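Local coordinates for protein alanine racemase, biosynthetic (Pseudomonas aeruginosa PAO1, PDB 6A2F) that is a pyridoxal phosphate-carrying enzyme of the alanine racemase family, pairing an N-terminal TIM-barrel domain with a C-terminal domain rich in beta strands, at residues Gln239-Arg244 against Met302-Val307; Asp275-Pro278 against Gly284-Val287; Arg292-Ala297 against Ser310-Ala315. All coordinates share one frame; numbering follows the deposited sequence.

In the fold
All three contacts lie in the C-terminal domain and reach one curled, mixed beta sheet. Contact 1 is buried and joins strands 234-246 and 305-308 through apolar side chains, while the loop leading into the second strand holds D-lysine. Contact 2, also buried, ties a loop to strand 286-289 through a tyrosine hydroxyl and one water. Contact 3 lies farther out and is half surface: strand 292-296 receives a leucine from the loop 310-315. Strand 292-296 runs between 286-289 and 305-308, so it links the three. Contacts 1 and 2 also touch directly, Val307 CG1 to Val287 CG1 at 3.6 Å. Both meet the second subunit; contact 3 does not.

Contact 1: residues Gln239-Arg244 against Met302-Val307; sequences QLISLR and MDMLAV. With DLY (D-lysine), chain D.
Met304 meets Ile241, and Val307 meets Leu240, across a curled beta sheet of the C-terminal domain; strand 264-269 pairs with both strands and runs between them. Met304 CB lies 4.0 Å from OXT of the bound D-lysine. CG, set anti to the carbonyl carbon (chi1 -65°), is met by Ile241 CD1 at 4.4 Å, a loose apolar touch. Beyond SD the chain bends (chi3 -74°), and this bend brings the methyl CE over to the ligand carboxylate, modelled so close that the exact spacing is doubtful. One side chain thus joins the sheet to the ligand pocket, and Leu131 of the second subunit packs on it as well. The other pair is buried: the side chains of Leu240 and Val307 cross obliquely, with Leu240 CD2 4.1 Å from Val307 CG2. Ile241 and Ser242 both face Thr268 in a classic beta bulge.

Ahead of strand 305-308, the loop grips the ligand. Met302 CB packs on DLY CD at 3.6 Å, and Ser301 and Tyr273 add hydrogen bonds to D-lysine. The Asp303 carboxylate is steadied by a salt bridge from its OD1 to Arg351, with the pyridoxal-lysine side chain of the second subunit packed against the residue. Asp303 N donates to DLY OXT at 3.0 Å, nearly straight at 167°.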
# COMPACT_ATOMS: atom_id res chain seq x y z
N GLN A 239 -2.96 -0.12 -18.82
CA GLN A 239 -3.60 0.13 -20.11
C GLN A 239 -4.87 0.95 -19.99
O GLN A 239 -5.52 0.95 -18.95
CB GLN A 239 -3.94 -1.20 -20.79
CG GLN A 239 -2.91 -1.68 -21.81
CD GLN A 239 -3.19 -3.09 -22.28
OE1 GLN A 239 -4.33 -3.44 -22.60
NE2 GLN A 239 -2.14 -3.91 -22.33
N LEU A 240 -5.20 1.64 -21.08
CA LEU A 240 -6.52 2.24 -21.23
C LEU A 240 -7.53 1.13 -21.46
O LEU A 240 -7.37 0.34 -22.39
CB LEU A 240 -6.54 3.22 -22.40
CG LEU A 240 -5.73 4.52 -22.31
CD1 LEU A 240 -5.91 5.29 -23.61
CD2 LEU A 240 -6.16 5.37 -21.12
N ILE A 241 -8.54 1.06 -20.60
CA ILE A 241 -9.57 0.02 -20.66
C ILE A 241 -10.93 0.63 -21.04
O ILE A 241 -11.91 -0.10 -21.28
CB ILE A 241 -9.68 -0.78 -19.34
CG1 ILE A 241 -10.08 0.14 -18.17
CG2 ILE A 241 -8.37 -1.50 -19.05
CD1 ILE A 241 -10.41 -0.58 -16.87
N SER A 242 -10.97 1.96 -21.08
CA SER A 242 -12.17 2.69 -21.48
C SER A 242 -11.82 4.09 -21.97
O SER A 242 -10.83 4.68 -21.54
CB SER A 242 -13.17 2.77 -20.33
OG SER A 242 -14.37 3.38 -20.75
N LEU A 243 -12.66 4.60 -22.87
CA LEU A 243 -12.50 5.95 -23.40
C LEU A 243 -13.88 6.56 -23.62
O LEU A 243 -14.76 5.93 -24.22
CB LEU A 243 -11.68 5.91 -24.69
CG LEU A 243 -11.11 7.18 -25.33
CD1 LEU A 243 -10.67 8.22 -24.31
CD2 LEU A 243 -9.94 6.78 -26.22
N ARG A 244 -14.07 7.78 -23.11
CA ARG A 244 -15.38 8.45 -23.10
C ARG A 244 -15.32 9.90 -23.56
O ARG A 244 -14.29 10.57 -23.42
CB ARG A 244 -15.98 8.44 -21.69
CG ARG A 244 -16.66 7.15 -21.28
CD ARG A 244 -17.78 7.43 -20.28
NE ARG A 244 -19.11 7.40 -20.90
CZ ARG A 244 -19.82 8.47 -21.27
NH1 ARG A 244 -19.34 9.69 -21.10
NH2 ARG A 244 -21.02 8.31 -21.81
N MET A 302 -10.36 2.14 -6.25
CA MET A 302 -9.63 0.96 -5.80
C MET A 302 -8.85 0.25 -6.92
O MET A 302 -7.70 -0.13 -6.74
CB MET A 302 -10.58 -0.02 -5.10
CG MET A 302 -9.91 -1.20 -4.42
SD MET A 302 -11.01 -2.13 -3.33
CE MET A 302 -11.16 -0.96 -1.98
N ASP A 303 -9.51 0.03 -8.04
CA ASP A 303 -8.87 -0.66 -9.15
C ASP A 303 -8.70 0.19 -10.39
O ASP A 303 -8.11 -0.26 -11.36
CB ASP A 303 -9.67 -1.92 -9.48
CG ASP A 303 -10.05 -2.71 -8.25
OD1 ASP A 303 -9.20 -3.45 -7.75
OD2 ASP A 303 -11.20 -2.60 -7.79
N MET A 304 -9.27 1.39 -10.39
CA MET A 304 -9.24 2.23 -11.58
C MET A 304 -8.77 3.66 -11.39
O MET A 304 -8.86 4.24 -10.31
CB MET A 304 -10.62 2.22 -12.25
CG MET A 304 -11.03 0.86 -12.79
SD MET A 304 -12.76 0.75 -13.28
CE MET A 304 -13.58 0.70 -11.69
N LEU A 305 -8.25 4.22 -12.48
CA LEU A 305 -7.76 5.59 -12.52
C LEU A 305 -8.23 6.23 -13.83
O LEU A 305 -8.41 5.54 -14.83
CB LEU A 305 -6.24 5.62 -12.43
CG LEU A 305 -5.53 6.81 -13.09
CD1 LEU A 305 -4.05 6.81 -12.75
CD2 LEU A 305 -5.75 6.81 -14.59
N ALA A 306 -8.43 7.54 -13.81
CA ALA A 306 -8.88 8.26 -15.00
C ALA A 306 -7.90 9.36 -15.43
O ALA A 306 -7.30 10.02 -14.59
CB ALA A 306 -10.27 8.83 -14.79
N VAL A 307 -7.75 9.53 -16.74
CA VAL A 307 -6.81 10.53 -17.27
C VAL A 307 -7.48 11.41 -18.32
O VAL A 307 -8.37 10.96 -19.05
CB VAL A 307 -5.54 9.88 -17.88
CG1 VAL A 307 -4.74 9.17 -16.80
CG2 VAL A 307 -5.90 8.91 -19.00
N DLY D . -15.08 2.09 -9.14
CA DLY D . -14.58 1.18 -8.07
C DLY D . -13.36 0.41 -8.52
O DLY D . -13.39 -0.81 -8.63
CB DLY D . -14.25 2.01 -6.83
CG DLY D . -14.57 1.30 -5.52
CD DLY D . -13.61 1.74 -4.42
CE DLY D . -14.05 3.05 -3.76
NZ DLY D . -12.95 3.99 -3.83
OXT DLY D . -12.29 0.97 -8.78

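Contact 2: residues Asp275-Pro278 against Gly284-Val287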
# COMPACT_ATOMS: atom_id res chain seq x y z
N ASP A 275 -3.68 -1.28 -5.88
CA ASP A 275 -2.46 -1.71 -6.55
C ASP A 275 -1.23 -1.03 -5.94
O ASP A 275 -0.10 -1.43 -6.20
CB ASP A 275 -2.54 -1.43 -8.05
CG ASP A 275 -3.75 -2.09 -8.70
OD1 ASP A 275 -3.89 -3.33 -8.62
OD2 ASP A 275 -4.57 -1.35 -9.29
N GLY A 276 -1.47 -0.01 -5.12
CA GLY A 276 -0.39 0.74 -4.49
C GLY A 276 -0.40 2.22 -4.83
O GLY A 276 0.29 3.02 -4.19
N TYR A 277 -1.18 2.59 -5.85
CA TYR A 277 -1.28 3.97 -6.28
C TYR A 277 -1.88 4.84 -5.17
O TYR A 277 -2.77 4.38 -4.44
CB TYR A 277 -2.10 4.09 -7.57
CG TYR A 277 -1.70 5.29 -8.41
CD1 TYR A 277 -0.66 5.20 -9.33
CD2 TYR A 277 -2.34 6.52 -8.25
CE1 TYR A 277 -0.27 6.30 -10.08
CE2 TYR A 277 -1.96 7.62 -9.00
CZ TYR A 277 -0.92 7.50 -9.91
OH TYR A 277 -0.54 8.59 -10.65
N PRO A 278 -1.38 6.07 -4.99
CA PRO A 278 -1.97 6.96 -3.97
C PRO A 278 -3.42 7.30 -4.29
O PRO A 278 -3.70 7.79 -5.39
CB PRO A 278 -1.09 8.21 -4.04
CG PRO A 278 0.22 7.72 -4.56
CD PRO A 278 -0.13 6.63 -5.55
N GLY A 284 -3.84 16.78 -12.17
CA GLY A 284 -2.55 17.27 -12.63
C GLY A 284 -1.37 16.35 -12.34
O GLY A 284 -0.24 16.65 -12.74
N THR A 285 -1.63 15.25 -11.63
CA THR A 285 -0.63 14.21 -11.42
C THR A 285 -0.28 13.62 -12.79
O THR A 285 -1.17 13.23 -13.55
CB THR A 285 -1.14 13.11 -10.47
OG1 THR A 285 -1.43 13.69 -9.19
CG2 THR A 285 -0.11 12.02 -10.29
N PRO A 286 1.02 13.58 -13.13
CA PRO A 286 1.44 13.18 -14.47
C PRO A 286 1.30 11.68 -14.74
O PRO A 286 1.42 10.85 -13.82
CB PRO A 286 2.91 13.59 -14.52
CG PRO A 286 3.36 13.53 -13.10
CD PRO A 286 2.17 13.99 -12.30
N VAL A 287 1.05 11.35 -16.01
CA VAL A 287 1.02 9.98 -16.49
C VAL A 287 1.48 9.94 -17.95
O VAL A 287 1.45 10.96 -18.64
CB VAL A 287 -0.39 9.36 -16.31
CG1 VAL A 287 -1.24 9.54 -17.56
CG2 VAL A 287 -0.29 7.90 -15.91
O HOH W 1 1.12 8.40 -12.73
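Tyr277 and Thr285 approach from opposite directions, and the phenol oxygen touches a methyl: Tyr277 OH lies 3.5 Å from Thr285 CG2. A water completes this first shell. Tyr277 OH donates to it at 2.7 Å, and the water in turn donates to Pro286 O, also at 2.7 Å, relaying the hydroxyl to a backbone carbonyl that it approaches directly only to 4.4 Å. The water lies at the edge of the phenol ring and in its plane, consistent with the in-plane direction a phenol O-H favours. The buried hydroxyl thereby has a polar partner.

Several features position these groups. Tyr277 CG is roughly anti to the backbone N (chi1 -152°), and Pro278 CD lies 3.4 Å above one face of the ring, displaced toward the rim. Thr285 CG2 is likewise anti to its backbone N (chi1 -61° to OG1), which leaves OG1 beside that N, where it bonds with Pro282 O rather than with the phenol. At the start of segment 275-278, Asp275 OD1 forms salt bridges with Arg2 and Arg351, and Tyr277 O accepts from Lys347 of the second subunit.

Farther out, Val333 of helix 330-336 packs on Tyr277 and Ala336 on Thr285, while Leu296 of the paired strand 292-296 touches both, so the contact lies between that helix and the sheet.

Contact 3: residues Arg292-Ala297 against Ser310-Ala315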
# COMPACT_ATOMS: atom_id res chain seq x y z
N ARG A 292 3.29 9.38 -24.21
CA ARG A 292 2.99 10.82 -24.24
C ARG A 292 2.45 11.33 -22.91
O ARG A 292 1.62 10.68 -22.26
CB ARG A 292 2.02 11.15 -25.38
CG ARG A 292 2.49 10.74 -26.77
CD ARG A 292 3.40 11.79 -27.42
NE ARG A 292 2.80 13.12 -27.43
CZ ARG A 292 1.89 13.56 -28.32
NH1 ARG A 292 1.46 12.77 -29.29
NH2 ARG A 292 1.42 14.79 -28.22
N ARG A 293 2.91 12.51 -22.51
CA ARG A 293 2.55 13.09 -21.22
C ARG A 293 1.07 13.51 -21.15
O ARG A 293 0.55 14.12 -22.09
CB ARG A 293 3.47 14.27 -20.90
CG ARG A 293 3.55 14.64 -19.43
CD ARG A 293 4.67 15.64 -19.18
NE ARG A 293 5.91 15.02 -18.73
CZ ARG A 293 6.23 14.81 -17.45
NH1 ARG A 293 7.39 14.24 -17.14
NH2 ARG A 293 5.40 15.17 -16.48
N ALA A 294 0.42 13.15 -20.05
CA ALA A 294 -0.98 13.49 -19.79
C ALA A 294 -1.22 13.54 -18.28
O ALA A 294 -0.36 13.11 -17.51
CB ALA A 294 -1.91 12.49 -20.45
N ILE A 295 -2.38 14.04 -17.87
CA ILE A 295 -2.65 14.24 -16.44
C ILE A 295 -3.92 13.54 -15.94
O ILE A 295 -4.82 13.22 -16.72
CB ILE A 295 -2.68 15.75 -16.06
CG1 ILE A 295 -3.74 16.51 -16.89
CG2 ILE A 295 -1.28 16.35 -16.21
CD1 ILE A 295 -3.90 17.97 -16.51
N LEU A 296 -3.97 13.29 -14.64
CA LEU A 296 -5.10 12.61 -14.00
C LEU A 296 -6.34 13.49 -13.95
O LEU A 296 -6.25 14.72 -13.87
CB LEU A 296 -4.75 12.17 -12.58
CG LEU A 296 -3.75 11.05 -12.29
CD1 LEU A 296 -3.95 10.54 -10.87
CD2 LEU A 296 -3.86 9.90 -13.27
N ALA A 297 -7.50 12.84 -14.00
CA ALA A 297 -8.79 13.52 -13.88
C ALA A 297 -9.74 12.69 -13.03
O ALA A 297 -10.12 11.58 -13.42
CB ALA A 297 -9.38 13.77 -15.26
N SER A 310 -7.86 14.71 -23.70
CA SER A 310 -8.35 15.73 -24.64
C SER A 310 -7.32 16.23 -25.65
O SER A 310 -7.67 16.55 -26.78
CB SER A 310 -8.93 16.92 -23.86
OG SER A 310 -10.02 16.51 -23.06
N ASP A 311 -6.05 16.28 -25.24
CA ASP A 311 -4.95 16.73 -26.10
C ASP A 311 -4.17 15.56 -26.70
O ASP A 311 -3.09 15.75 -27.27
CB ASP A 311 -4.01 17.66 -25.33
CG ASP A 311 -4.74 18.83 -24.68
OD1 ASP A 311 -5.52 19.51 -25.38
OD2 ASP A 311 -4.52 19.07 -23.48
N LEU A 312 -4.72 14.35 -26.57
CA LEU A 312 -4.16 13.18 -27.24
C LEU A 312 -5.24 12.46 -28.05
O LEU A 312 -5.72 11.39 -27.66
CB LEU A 312 -3.50 12.24 -26.22
CG LEU A 312 -2.36 12.80 -25.37
CD1 LEU A 312 -2.02 11.85 -24.23
CD2 LEU A 312 -1.11 13.12 -26.19
N PRO A 313 -5.64 13.05 -29.20
CA PRO A 313 -6.78 12.55 -29.99
C PRO A 313 -6.59 11.14 -30.52
O PRO A 313 -7.58 10.44 -30.77
CB PRO A 313 -6.87 13.54 -31.16
CG PRO A 313 -6.03 14.72 -30.77
CD PRO A 313 -4.96 14.17 -29.88
N GLU A 314 -5.34 10.72 -30.68
CA GLU A 314 -5.02 9.41 -31.26
C GLU A 314 -4.97 8.26 -30.24
O GLU A 314 -4.83 7.10 -30.62
CB GLU A 314 -3.72 9.48 -32.08
CG GLU A 314 -3.86 10.18 -33.43
CD GLU A 314 -4.60 9.35 -34.48
OE1 GLU A 314 -5.29 8.36 -34.12
OE2 GLU A 314 -4.49 9.67 -35.68
N ALA A 315 -5.10 8.59 -28.95
CA ALA A 315 -5.14 7.58 -27.90
C ALA A 315 -6.36 6.68 -28.05
O ALA A 315 -7.47 7.15 -28.31
CB ALA A 315 -5.13 8.25 -26.53
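The carbonyl oxygen of Leu312, the residue whose side chain reaches Arg292 and Ala294, accepts a hydrogen bond from Ala315 N at 3.1 Å. This bond closes a type I beta turn from Leu312 to Ala315, with Pro313 and Glu314 at its corners. No hydrogen bond crosses between the two segments; they are joined by the leucine itself, which is buried although much of its surroundings is exposed.

Each methyl of Leu312 has its own neighbour. CD2 goes to Arg292: it sits over the centre of one face of the guanidinium, 3.6 Å above the plane, so the charged group is met by a methyl on its flat side and not at its N-H edge. Leu312 CD2 also lies 3.8 Å from Arg292 CB, because the arginine chain, bent at chi2 (-84°) and again at chi3 (-53°), folds back on itself and wraps round the methyl. The two side chains are inclined to one another rather than aligned. CD1 turns to the strand: it packs on Ala294 CB at 3.8 Å and approaches the backbone at Arg293 O, 4.0 Å away, consistent with the small side chain of Ala294 leaving the leucine room beside the strand.

Arg293, whose CB is directed away from the loop, forms a salt bridge with Glu332 of helix 330-336. In the loop, Asp311 OD1 pairs with Arg262, and Ser310 OG bonds with Asp308 OD1 and Arg265 N, tying Ser310 to strands 305-308 and 264-269.

Strand 292-296 is antiparallel to 286-289 along one edge and to 305-308 along the other, and the loop 310-315, leading from strand 305-308 toward 320-322, lays Leu312 against its beginning.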